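Local atomic coordinates of putative phosphosugar isomerases (Salmonella typhimurium LT2, PDB entry 3FKJ), a protein that probably binds a phosphorylated sugar derivative through SIS domains and may act as an isomerase. Residues Q268-R272 / G309-C313; I294-L299 / L316-L321; I30-I34 / D135-E139; S21-A27 / Y158-L162; L52-W56 / G72-S76. All blocks are in the same frame, centred on the assembly; numbering follows the deposited sequence.

Interaction 1. Residues Q268-R272 / G309-C313; sequences QSSGR and GEYFC
The carboxylate of E310 receives R272 twice over, through its backbone and through its guanidinium group. OE1 accepts from R272 N at 2.9 Å, met from above the carboxylate plane, and from R272 NE at 3.1 Å, which lies on the syn lone pair in a nearly straight bond (168°). OE2 takes R272 NH2 at 3.0 Å, so that R272 and E310 form a salt bridge gripped side-on, one nitrogen to each oxygen, with the two planes turned 41° apart. A bend in the arginine chain at chi3 (-65°) brings NE back to the same oxygen that its own backbone N uses. OE2 is also hydrogen-bonded to Y60. NH2 has a further, weak hydrogen bond to Y311 OH at 2.9 Å; that hydroxyl has its stronger partner in E65. Nearer the strand, C313 SG accepts from S270 N at 3.4 Å, while S269 OG is hydrogen-bonded to S222 OG. G271, at positive phi, brings its CA within 3.5 Å of E310 OE1. With two donors on OE1 and R272 and Y60 on OE2, the buried carboxylate is probably held as the anion, its charge balanced by the arginine of the loop after strand 263-268.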
# COMPACT_ATOMS: atom_id res chain seq x y z
N GLN A 268 -7.29 -16.24 0.12
CA GLN A 268 -6.35 -16.97 0.97
C GLN A 268 -5.17 -17.53 0.14
O GLN A 268 -5.35 -18.01 -0.99
CB GLN A 268 -7.06 -18.11 1.73
CG GLN A 268 -6.18 -18.86 2.71
CD GLN A 268 -6.94 -19.81 3.62
OE1 GLN A 268 -8.03 -20.27 3.28
NE2 GLN A 268 -6.36 -20.10 4.79
N SER A 269 -3.99 -17.45 0.75
CA SER A 269 -2.75 -17.85 0.12
C SER A 269 -2.24 -19.18 0.66
O SER A 269 -2.59 -19.59 1.79
CB SER A 269 -1.64 -16.81 0.39
OG SER A 269 -1.96 -15.53 -0.12
N SER A 270 -1.41 -19.83 -0.15
CA SER A 270 -0.56 -20.89 0.33
C SER A 270 0.66 -20.27 0.98
O SER A 270 0.90 -19.05 0.89
CB SER A 270 -0.12 -21.79 -0.83
OG SER A 270 0.85 -21.12 -1.62
N GLY A 271 1.48 -21.11 1.58
CA GLY A 271 2.76 -20.69 2.04
C GLY A 271 2.71 -19.84 3.28
O GLY A 271 1.82 -19.97 4.12
N ARG A 272 3.69 -18.95 3.39
CA ARG A 272 4.07 -18.38 4.71
C ARG A 272 3.04 -17.50 5.43
O ARG A 272 2.98 -17.54 6.68
CB ARG A 272 5.40 -17.65 4.60
CG ARG A 272 6.56 -18.63 4.38
CD ARG A 272 7.80 -17.90 3.89
NE ARG A 272 7.62 -17.29 2.57
CZ ARG A 272 8.50 -16.46 1.99
NH1 ARG A 272 9.62 -16.14 2.59
NH2 ARG A 272 8.27 -15.95 0.80
N GLY A 309 5.42 -22.11 -5.10
CA GLY A 309 4.05 -21.85 -5.54
C GLY A 309 3.36 -20.72 -4.78
O GLY A 309 2.36 -20.22 -5.24
N GLU A 310 3.88 -20.34 -3.63
CA GLU A 310 3.37 -19.18 -2.88
C GLU A 310 3.42 -17.96 -3.77
O GLU A 310 2.50 -17.17 -3.76
CB GLU A 310 4.19 -18.96 -1.61
CG GLU A 310 3.90 -17.66 -0.87
CD GLU A 310 4.87 -17.41 0.26
OE1 GLU A 310 5.22 -18.38 0.97
OE2 GLU A 310 5.28 -16.25 0.43
N TYR A 311 4.48 -17.82 -4.57
CA TYR A 311 4.67 -16.63 -5.41
C TYR A 311 3.65 -16.47 -6.55
O TYR A 311 3.56 -15.39 -7.14
CB TYR A 311 6.11 -16.53 -5.93
CG TYR A 311 7.13 -16.32 -4.82
CD1 TYR A 311 7.00 -15.29 -3.91
CD2 TYR A 311 8.20 -17.18 -4.65
CE1 TYR A 311 7.86 -15.12 -2.89
CE2 TYR A 311 9.11 -16.99 -3.62
CZ TYR A 311 8.93 -15.97 -2.74
OH TYR A 311 9.80 -15.72 -1.68
N PHE A 312 2.86 -17.52 -6.84
CA PHE A 312 1.84 -17.48 -7.92
C PHE A 312 0.43 -17.27 -7.42
O PHE A 312 -0.51 -17.25 -8.24
CB PHE A 312 1.82 -18.80 -8.73
CG PHE A 312 3.09 -19.08 -9.45
CD1 PHE A 312 4.18 -19.59 -8.77
CD2 PHE A 312 3.20 -18.80 -10.81
CE1 PHE A 312 5.38 -19.85 -9.44
CE2 PHE A 312 4.39 -19.03 -11.47
CZ PHE A 312 5.49 -19.56 -10.78
N CYS A 313 0.27 -17.17 -6.09
CA CYS A 313 -1.07 -17.03 -5.50
C CYS A 313 -1.82 -15.81 -6.02
O CYS A 313 -2.99 -15.92 -6.32
CB CYS A 313 -1.01 -16.98 -3.97
SG CYS A 313 -0.71 -18.61 -3.25

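Interaction 2. Residues I294-L299 / L316-L321; sequences IDADKL and LHNCVL. With SCN (thiocyanate ion), chain C.
I294 packs its two branches against V320 and L321, the core of the apolar contacts here. It lies alongside V320, pointing the other way, its CG2 3.9 Å from V320 CG1, while its other branch ends with CD1 3.8 Å from L321 CD2. L299 and V320 reach toward each other tip to tip, L299 CD1 lying 3.7 Å from V320 CG2. L316, with CG anti to the backbone N (chi1 -179°), sends CD2 toward the turn, where it lies 4.3 Å from A296 CB and a similar distance from L299 CB.

The polar part centres on H317. Its ring meets the end of the strand edge-on: I294 O lies near the ring plane, 3.1 Å from H317 CE1, and A296 CB packs by NE2. That nitrogen has its hydrogen-bond partner in Q268 O on the adjoining strand 263-268, which probably helps fix the ring's rotation.

Within 294-299 the chain turns sharply after the strand. D295 OD1 accepts D297 N at 3.1 Å in an Asx turn, and a salt bridge to R274 holds the same carboxylate. Away from the interface, N318 ND2 donates to the thiocyanate N at 3.2 Å; the ion probably came from the crystallisation liquor. Helix 313-331 thus packs on the edge strand 290-295 of a four-stranded parallel sheet, a layered alpha/beta arrangement consistent with a second SIS-type domain.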
# COMPACT_ATOMS: atom_id res chain seq x y z
N ILE A 294 -11.89 -17.75 -1.08
CA ILE A 294 -11.27 -18.30 -2.29
C ILE A 294 -9.85 -18.69 -1.94
O ILE A 294 -9.01 -17.83 -1.70
CB ILE A 294 -11.32 -17.28 -3.45
CG1 ILE A 294 -12.79 -16.85 -3.70
CG2 ILE A 294 -10.68 -17.90 -4.69
CD1 ILE A 294 -12.98 -15.76 -4.72
N ASP A 295 -9.59 -20.00 -1.89
CA ASP A 295 -8.34 -20.52 -1.35
C ASP A 295 -7.42 -21.00 -2.46
O ASP A 295 -7.76 -21.95 -3.17
CB ASP A 295 -8.63 -21.67 -0.37
CG ASP A 295 -7.36 -22.20 0.33
OD1 ASP A 295 -6.25 -21.62 0.10
OD2 ASP A 295 -7.47 -23.17 1.11
N ALA A 296 -6.23 -20.38 -2.59
CA ALA A 296 -5.28 -20.80 -3.63
C ALA A 296 -4.93 -22.30 -3.52
O ALA A 296 -4.86 -23.00 -4.53
CB ALA A 296 -4.02 -19.96 -3.60
N ASP A 297 -4.71 -22.77 -2.28
CA ASP A 297 -4.32 -24.16 -2.03
C ASP A 297 -5.35 -25.19 -2.48
O ASP A 297 -4.97 -26.31 -2.79
CB ASP A 297 -3.99 -24.39 -0.55
CG ASP A 297 -2.49 -24.56 -0.28
OD1 ASP A 297 -1.76 -24.90 -1.24
OD2 ASP A 297 -2.05 -24.38 0.88
N LYS A 298 -6.63 -24.83 -2.50
CA LYS A 298 -7.68 -25.72 -2.98
C LYS A 298 -7.76 -25.70 -4.49
O LYS A 298 -8.28 -26.63 -5.10
CB LYS A 298 -9.05 -25.34 -2.40
CG LYS A 298 -9.48 -26.12 -1.18
CD LYS A 298 -8.37 -26.27 -0.16
CE LYS A 298 -8.88 -26.84 1.15
NZ LYS A 298 -7.83 -26.81 2.21
N LEU A 299 -7.27 -24.65 -5.12
CA LEU A 299 -7.39 -24.50 -6.56
C LEU A 299 -6.10 -24.86 -7.29
O LEU A 299 -5.90 -24.45 -8.44
CB LEU A 299 -7.84 -23.06 -6.90
CG LEU A 299 -9.14 -22.60 -6.23
CD1 LEU A 299 -9.31 -21.09 -6.43
CD2 LEU A 299 -10.33 -23.38 -6.76
N LEU A 316 -2.89 -16.43 -9.66
CA LEU A 316 -4.02 -17.35 -9.71
C LEU A 316 -5.34 -16.70 -9.30
O LEU A 316 -6.37 -16.93 -9.96
CB LEU A 316 -3.72 -18.59 -8.86
CG LEU A 316 -4.80 -19.67 -8.80
CD1 LEU A 316 -5.05 -20.30 -10.16
CD2 LEU A 316 -4.37 -20.72 -7.79
N HIS A 317 -5.34 -15.93 -8.20
CA HIS A 317 -6.56 -15.25 -7.75
C HIS A 317 -7.07 -14.32 -8.85
O HIS A 317 -8.24 -14.34 -9.12
CB HIS A 317 -6.36 -14.45 -6.46
CG HIS A 317 -6.25 -15.29 -5.21
ND1 HIS A 317 -7.28 -16.09 -4.76
CD2 HIS A 317 -5.25 -15.43 -4.32
CE1 HIS A 317 -6.90 -16.70 -3.65
NE2 HIS A 317 -5.67 -16.32 -3.37
N ASN A 318 -6.21 -13.51 -9.48
CA ASN A 318 -6.64 -12.61 -10.55
C ASN A 318 -7.46 -13.41 -11.59
O ASN A 318 -8.53 -12.99 -12.01
CB ASN A 318 -5.44 -11.98 -11.30
CG ASN A 318 -4.70 -10.88 -10.53
OD1 ASN A 318 -5.14 -10.34 -9.51
ND2 ASN A 318 -3.55 -10.49 -11.09
N CYS A 319 -6.97 -14.57 -11.97
CA CYS A 319 -7.64 -15.41 -12.96
C CYS A 319 -8.95 -16.05 -12.46
O CYS A 319 -9.95 -16.05 -13.18
CB CYS A 319 -6.70 -16.49 -13.47
SG CYS A 319 -5.21 -15.85 -14.29
N VAL A 320 -8.93 -16.59 -11.25
CA VAL A 320 -10.09 -17.29 -10.70
C VAL A 320 -11.23 -16.29 -10.49
O VAL A 320 -12.39 -16.62 -10.73
CB VAL A 320 -9.72 -18.03 -9.38
CG1 VAL A 320 -10.96 -18.32 -8.54
CG2 VAL A 320 -8.94 -19.34 -9.70
N LEU A 321 -10.88 -15.07 -10.08
CA LEU A 321 -11.85 -14.00 -9.86
C LEU A 321 -12.63 -13.61 -11.10
O LEU A 321 -13.78 -13.18 -10.98
CB LEU A 321 -11.17 -12.74 -9.23
CG LEU A 321 -10.88 -12.78 -7.72
CD1 LEU A 321 -9.92 -11.67 -7.30
CD2 LEU A 321 -12.19 -12.72 -6.92
S SCN C . -1.77 -14.20 -14.57
C SCN C . -2.73 -12.75 -14.24
N SCN C . -3.34 -11.78 -14.00

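Interaction 3. Residues I30-I34 / D135-E139; sequences IISDI and DYIIE
In the alpha/beta layering of the SIS domain, Y136 of an edge strand meets I30 and D33 of a covering helix. Helix 22-35 packs alongside strand 136-139, the outermost strand of the five-stranded parallel sheet, running antiparallel to it (177°) with the short axes 10.6 Å apart. Y136 carries most of the contact. Its ring reaches from the strand to the helix, and I30 CG2 sits over one face, 4.0 Å from the centroid, in a CH-pi contact displaced toward CG of the ring.

At the far end of the ring the hydroxyl is held by a charge. Y136 OH donates to D33 OD2 at 2.7 Å, using the anti lone pair; the carboxylate oxygen approaches at the ring edge, with the carboxylate plane 75° from the ring. CG of D33 is anti to the backbone N (chi1 -157°), which directs the carboxylate toward the strand. OD2 is shared with K37 in a salt bridge, and that would probably temper its negative charge.

Deeper in, I30 CD1 meets I138 CD1 at 3.5 Å, and I30, I34 and I138 all rest on I120 of the neighbouring strand 118-123. The apolar inner end and polar outer end of the tyrosine mark the border of the hydrophobic core between helix and sheet, as in a three-layer alpha/beta/alpha SIS domain.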
# COMPACT_ATOMS: atom_id res chain seq x y z
N ILE A 30 15.60 -8.68 -21.97
CA ILE A 30 15.54 -7.28 -21.52
C ILE A 30 16.53 -7.02 -20.38
O ILE A 30 17.28 -6.03 -20.41
CB ILE A 30 14.10 -6.83 -21.20
CG1 ILE A 30 13.29 -6.81 -22.51
CG2 ILE A 30 14.10 -5.44 -20.51
CD1 ILE A 30 11.80 -6.73 -22.34
N ILE A 31 16.55 -7.92 -19.40
CA ILE A 31 17.36 -7.74 -18.20
C ILE A 31 18.86 -7.92 -18.49
O ILE A 31 19.67 -7.17 -17.93
CB ILE A 31 16.88 -8.64 -17.03
CG1 ILE A 31 15.40 -8.31 -16.68
CG2 ILE A 31 17.79 -8.52 -15.79
CD1 ILE A 31 15.06 -6.79 -16.40
N SER A 32 19.22 -8.86 -19.39
CA SER A 32 20.62 -8.99 -19.85
C SER A 32 21.09 -7.73 -20.57
O SER A 32 22.19 -7.22 -20.28
CB SER A 32 20.83 -10.16 -20.82
OG SER A 32 20.13 -11.32 -20.40
N ASP A 33 20.26 -7.23 -21.49
CA ASP A 33 20.60 -6.01 -22.22
C ASP A 33 20.85 -4.85 -21.27
O ASP A 33 21.84 -4.15 -21.37
CB ASP A 33 19.51 -5.64 -23.22
CG ASP A 33 20.04 -4.76 -24.34
OD1 ASP A 33 20.64 -5.31 -25.29
OD2 ASP A 33 19.85 -3.53 -24.28
N ILE A 34 19.95 -4.66 -20.32
CA ILE A 34 20.10 -3.59 -19.35
C ILE A 34 21.38 -3.77 -18.52
O ILE A 34 22.13 -2.81 -18.32
CB ILE A 34 18.90 -3.52 -18.42
CG1 ILE A 34 17.64 -3.10 -19.20
CG2 ILE A 34 19.20 -2.57 -17.25
CD1 ILE A 34 16.29 -3.54 -18.51
N ASP A 135 12.43 2.23 -23.04
CA ASP A 135 13.65 1.70 -23.66
C ASP A 135 13.37 0.31 -24.18
O ASP A 135 13.90 -0.09 -25.20
CB ASP A 135 14.84 1.63 -22.67
CG ASP A 135 15.27 2.99 -22.16
OD1 ASP A 135 15.22 3.95 -22.95
OD2 ASP A 135 15.68 3.10 -20.97
N TYR A 136 12.55 -0.44 -23.43
CA TYR A 136 12.15 -1.78 -23.80
C TYR A 136 10.64 -1.87 -23.69
O TYR A 136 10.06 -1.31 -22.75
CB TYR A 136 12.84 -2.81 -22.90
CG TYR A 136 14.35 -2.64 -22.75
CD1 TYR A 136 14.88 -1.79 -21.78
CD2 TYR A 136 15.25 -3.34 -23.59
CE1 TYR A 136 16.25 -1.62 -21.64
CE2 TYR A 136 16.63 -3.18 -23.46
CZ TYR A 136 17.13 -2.32 -22.49
OH TYR A 136 18.51 -2.19 -22.36
N ILE A 137 10.02 -2.58 -24.62
CA ILE A 137 8.57 -2.70 -24.72
C ILE A 137 8.15 -4.17 -24.67
O ILE A 137 8.67 -4.99 -25.40
CB ILE A 137 8.02 -2.10 -26.05
CG1 ILE A 137 8.38 -0.61 -26.16
CG2 ILE A 137 6.51 -2.29 -26.12
CD1 ILE A 137 8.47 -0.08 -27.59
N ILE A 138 7.19 -4.49 -23.81
CA ILE A 138 6.59 -5.81 -23.78
C ILE A 138 5.13 -5.66 -24.17
O ILE A 138 4.40 -4.88 -23.57
CB ILE A 138 6.70 -6.45 -22.38
CG1 ILE A 138 8.17 -6.84 -22.10
CG2 ILE A 138 5.78 -7.66 -22.29
CD1 ILE A 138 8.70 -6.50 -20.69
N GLU A 139 4.70 -6.39 -25.19
CA GLU A 139 3.28 -6.43 -25.52
C GLU A 139 2.71 -7.64 -24.82
O GLU A 139 2.92 -8.78 -25.26
CB GLU A 139 3.09 -6.54 -27.01
CG GLU A 139 3.44 -5.26 -27.73
CD GLU A 139 3.54 -5.45 -29.21
OE1 GLU A 139 2.52 -5.88 -29.80
OE2 GLU A 139 4.62 -5.18 -29.77

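Interaction 4. Residues S21-A27 / Y158-L162; sequences SVAHENA and YSLWL
A23 sets its methyl into the corner formed by Y158 and W161, where helices 22-35 and 155-170 pack together beside the parallel sheet of the SIS fold. The short axes are 9.2 Å apart and cross at -46°. A23 CB lies over the face of the Y158 ring, 3.8 Å from the centroid and shifted toward CZ. The same methyl sits over the five-membered ring of W161, 3.6 Å from its centroid, so one small side chain makes two CH-pi contacts.

The six-membered half of the indole meets H24. H24 CB stands over that ring at 3.9 Å from its centroid, while the imidazole is nearly parallel to it (18°) but slid aside, with little overlap. As a whole, the H24 side chain crosses W161 at about a right angle, and its NE2 is hydrogen-bonded to Y176 OH. W161 NE1 is engaged by A152 O in a hydrogen bond, and F183 stacks on the indole, so its orientation is set from outside as well.

Farther along, the backbones come closest at A27 and L162, whose side chains touch through A27 CB and L162 CD2; A27 CB also packs on W161 CB. At the Y158 hydroxyl, the amide of N26 lies 24° from the plane of the Y158 ring, and its ND2 makes a weak hydrogen bond to Y158 OH at 3.3 Å.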
# COMPACT_ATOMS: atom_id res chain seq x y z
N SER A 21 9.26 -20.12 -22.87
CA SER A 21 8.14 -19.20 -22.82
C SER A 21 8.50 -17.94 -23.60
O SER A 21 9.63 -17.43 -23.49
CB SER A 21 7.88 -18.76 -21.34
OG SER A 21 6.72 -19.30 -20.69
N VAL A 22 7.53 -17.38 -24.31
CA VAL A 22 7.64 -16.04 -24.88
C VAL A 22 7.97 -14.99 -23.83
O VAL A 22 8.84 -14.13 -24.06
CB VAL A 22 6.31 -15.62 -25.56
CG1 VAL A 22 6.29 -14.13 -25.93
CG2 VAL A 22 6.05 -16.48 -26.77
N ALA A 23 7.26 -15.05 -22.69
CA ALA A 23 7.48 -14.13 -21.58
C ALA A 23 8.85 -14.36 -20.92
O ALA A 23 9.57 -13.41 -20.65
CB ALA A 23 6.37 -14.23 -20.56
N HIS A 24 9.20 -15.61 -20.66
CA HIS A 24 10.55 -15.97 -20.16
C HIS A 24 11.67 -15.37 -21.03
O HIS A 24 12.55 -14.71 -20.51
CB HIS A 24 10.67 -17.49 -20.12
CG HIS A 24 11.87 -18.03 -19.40
ND1 HIS A 24 12.07 -19.38 -19.23
CD2 HIS A 24 12.90 -17.41 -18.77
CE1 HIS A 24 13.18 -19.58 -18.55
NE2 HIS A 24 13.70 -18.40 -18.25
N GLU A 25 11.60 -15.56 -22.34
CA GLU A 25 12.66 -15.08 -23.22
C GLU A 25 12.72 -13.56 -23.32
O GLU A 25 13.80 -12.99 -23.31
CB GLU A 25 12.51 -15.69 -24.62
CG GLU A 25 13.82 -15.88 -25.35
CD GLU A 25 13.81 -17.08 -26.37
OE1 GLU A 25 12.74 -17.67 -26.65
OE2 GLU A 25 14.90 -17.42 -26.88
N ASN A 26 11.56 -12.91 -23.41
CA ASN A 26 11.47 -11.44 -23.38
C ASN A 26 12.10 -10.86 -22.13
O ASN A 26 12.98 -10.00 -22.21
CB ASN A 26 10.02 -10.96 -23.46
CG ASN A 26 9.48 -10.93 -24.88
OD1 ASN A 26 10.23 -11.07 -25.86
ND2 ASN A 26 8.17 -10.74 -25.01
N ALA A 27 11.64 -11.35 -20.98
CA ALA A 27 12.16 -10.91 -19.69
C ALA A 27 13.66 -11.08 -19.62
O ALA A 27 14.39 -10.19 -19.16
CB ALA A 27 11.51 -11.70 -18.56
N TYR A 158 3.99 -11.03 -16.17
CA TYR A 158 5.25 -10.40 -16.58
C TYR A 158 5.95 -9.70 -15.42
O TYR A 158 7.18 -9.60 -15.39
CB TYR A 158 5.01 -9.43 -17.75
CG TYR A 158 5.22 -10.03 -19.13
CD1 TYR A 158 6.49 -10.21 -19.65
CD2 TYR A 158 4.15 -10.41 -19.91
CE1 TYR A 158 6.69 -10.73 -20.93
CE2 TYR A 158 4.33 -10.95 -21.16
CZ TYR A 158 5.61 -11.11 -21.67
OH TYR A 158 5.76 -11.64 -22.92
N SER A 159 5.19 -9.24 -14.43
CA SER A 159 5.80 -8.67 -13.23
C SER A 159 6.67 -9.75 -12.58
O SER A 159 7.75 -9.44 -12.08
CB SER A 159 4.77 -8.08 -12.23
OG SER A 159 4.08 -9.08 -11.48
N LEU A 160 6.21 -11.01 -12.60
CA LEU A 160 6.92 -12.07 -11.90
C LEU A 160 8.09 -12.55 -12.75
O LEU A 160 9.16 -12.82 -12.23
CB LEU A 160 5.99 -13.23 -11.50
CG LEU A 160 6.63 -14.36 -10.65
CD1 LEU A 160 7.31 -13.89 -9.39
CD2 LEU A 160 5.62 -15.42 -10.33
N TRP A 161 7.89 -12.64 -14.08
CA TRP A 161 8.98 -12.98 -15.02
C TRP A 161 10.15 -11.99 -14.89
O TRP A 161 11.30 -12.38 -14.79
CB TRP A 161 8.49 -13.01 -16.47
CG TRP A 161 7.68 -14.24 -16.87
CD1 TRP A 161 6.39 -14.26 -17.24
CD2 TRP A 161 8.16 -15.59 -16.95
NE1 TRP A 161 6.00 -15.55 -17.56
CE2 TRP A 161 7.07 -16.39 -17.37
CE3 TRP A 161 9.39 -16.20 -16.69
CZ2 TRP A 161 7.18 -17.78 -17.57
CZ3 TRP A 161 9.49 -17.59 -16.86
CH2 TRP A 161 8.39 -18.36 -17.29
N LEU A 162 9.83 -10.70 -14.95
CA LEU A 162 10.84 -9.63 -14.88
C LEU A 162 11.53 -9.64 -13.53
O LEU A 162 12.76 -9.57 -13.45
CB LEU A 162 10.19 -8.27 -15.13
CG LEU A 162 9.77 -8.04 -16.57
CD1 LEU A 162 8.75 -6.84 -16.71
CD2 LEU A 162 11.00 -7.85 -17.37

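Interaction 5. Residues L52-W56 / G72-S76; sequences LTGFW and GYITS
L52 and W56 enclose the ring of Y73 from opposite faces. L52 CD1 lies over the centre of one face, 3.7 Å from the centroid and 14° off the normal, a well-centred CH-pi contact. On the other face W56 presents its edge: the planes stand at 82°, the centroids are 5.3 Å apart, and W56 CE3 comes to 3.6 Å from Y73 CZ, a T-shaped pair. The rim of the tyrosine is met by T53 CA and by F55 CB, the latter 4.2 Å from Y73 CE1. Y73 OH ends beside the turn from T53 to W56, with L52 O 3.3 Å away.

The second branch of L52 lies on the strand itself, CD2 being 3.8 Å from T75 N. CG anti to the backbone N (chi1 -176°) sends both methyls of this leucine toward the strand, CD1 to the ring and CD2 to T75 N.

Outside partners hold the first shell in place. The type I turn brings W56 round to Y73, and W56 NE1 is hydrogen-bonded to G220 O. T53 OG1 is taken by Q228, whereas T75 OG1 bonds to E249 of the second subunit, which ties the strand end to the dimer interface. Backbone hydrogen bonds join strand 70-75 to strand 42-47. The contact rests mainly on CH-pi and aromatic packing, while W56 NE1, T53 OG1 and T75 OG1 have partners beyond it.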
# COMPACT_ATOMS: atom_id res chain seq x y z
N LEU A 52 -0.86 -0.78 -11.61
CA LEU A 52 0.04 -0.86 -10.47
C LEU A 52 -0.11 -2.19 -9.71
O LEU A 52 0.90 -2.84 -9.37
CB LEU A 52 -0.22 0.30 -9.55
CG LEU A 52 0.73 0.38 -8.35
CD1 LEU A 52 2.22 0.32 -8.79
CD2 LEU A 52 0.37 1.62 -7.49
N THR A 53 -1.33 -2.60 -9.40
CA THR A 53 -1.53 -3.87 -8.66
C THR A 53 -1.08 -5.09 -9.48
O THR A 53 -0.75 -6.13 -8.92
CB THR A 53 -3.01 -4.11 -8.25
OG1 THR A 53 -3.86 -4.08 -9.41
CG2 THR A 53 -3.51 -3.15 -7.13
N GLY A 54 -1.03 -4.94 -10.81
CA GLY A 54 -0.48 -5.97 -11.69
C GLY A 54 1.02 -6.25 -11.46
O GLY A 54 1.52 -7.27 -11.90
N PHE A 55 1.70 -5.34 -10.76
CA PHE A 55 3.08 -5.49 -10.39
C PHE A 55 3.32 -6.14 -9.03
O PHE A 55 4.46 -6.44 -8.71
CB PHE A 55 3.78 -4.12 -10.43
CG PHE A 55 3.98 -3.56 -11.81
CD1 PHE A 55 4.56 -4.35 -12.82
CD2 PHE A 55 3.63 -2.25 -12.10
CE1 PHE A 55 4.76 -3.83 -14.08
CE2 PHE A 55 3.82 -1.73 -13.35
CZ PHE A 55 4.37 -2.52 -14.35
N TRP A 56 2.26 -6.35 -8.24
CA TRP A 56 2.38 -6.94 -6.92
C TRP A 56 3.13 -8.28 -6.90
O TRP A 56 3.95 -8.49 -6.01
CB TRP A 56 1.01 -7.17 -6.25
CG TRP A 56 1.20 -7.47 -4.80
CD1 TRP A 56 1.22 -8.69 -4.20
CD2 TRP A 56 1.48 -6.52 -3.77
NE1 TRP A 56 1.46 -8.56 -2.85
CE2 TRP A 56 1.64 -7.24 -2.56
CE3 TRP A 56 1.62 -5.13 -3.76
CZ2 TRP A 56 1.92 -6.61 -1.33
CZ3 TRP A 56 1.88 -4.49 -2.52
CH2 TRP A 56 2.03 -5.23 -1.33
N GLY A 72 10.66 -0.23 -5.27
CA GLY A 72 9.62 0.77 -5.15
C GLY A 72 8.37 0.37 -5.90
O GLY A 72 8.44 -0.45 -6.82
N TYR A 73 7.24 0.96 -5.50
CA TYR A 73 5.92 0.59 -6.01
C TYR A 73 5.00 1.77 -5.84
O TYR A 73 4.61 2.12 -4.72
CB TYR A 73 5.45 -0.62 -5.22
CG TYR A 73 4.06 -1.15 -5.50
CD1 TYR A 73 3.85 -2.13 -6.46
CD2 TYR A 73 2.99 -0.76 -4.72
CE1 TYR A 73 2.60 -2.66 -6.67
CE2 TYR A 73 1.73 -1.27 -4.94
CZ TYR A 73 1.56 -2.24 -5.90
OH TYR A 73 0.33 -2.76 -6.10
N ILE A 74 4.73 2.47 -6.92
CA ILE A 74 4.20 3.83 -6.79
C ILE A 74 3.24 4.20 -7.93
O ILE A 74 3.43 3.86 -9.08
CB ILE A 74 5.37 4.85 -6.66
CG1 ILE A 74 4.86 6.29 -6.43
CG2 ILE A 74 6.22 4.82 -7.89
CD1 ILE A 74 4.25 6.51 -5.05
N THR A 75 2.18 4.91 -7.55
CA THR A 75 1.21 5.43 -8.50
C THR A 75 1.88 6.53 -9.33
O THR A 75 2.60 7.39 -8.80
CB THR A 75 -0.12 5.83 -7.82
OG1 THR A 75 -1.15 5.99 -8.81
CG2 THR A 75 0.02 7.11 -6.92
N SER A 76 1.62 6.50 -10.64
CA SER A 76 2.40 7.23 -11.62
C SER A 76 2.51 8.72 -11.35
O SER A 76 3.60 9.27 -11.42
CB SER A 76 1.82 7.02 -13.03
OG SER A 76 1.80 5.65 -13.42

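In the fold
Interactions 1 and 2 adjoin in the four-stranded half of the chain, with centres 10 Å apart and Q268 O 2.9 Å from H317 NE2. Interactions 3 and 4 share helix 22-35, their centres also 10 Å apart; I138 CG2 packs on Y158 CE1 at 3.5 Å. Interaction 5 lies at the opposite outermost strand of the sheet that interaction 3 reaches, and is nested in the chain loop closed by interaction 4, where S159 CB is 3.6 Å from F55 CA. L160 of 158-162 packs against Y311 and F312, joining interactions 4 and 1. Interactions 2 and 3, on opposite sides of the chain's centre, have centres about 30 Å apart.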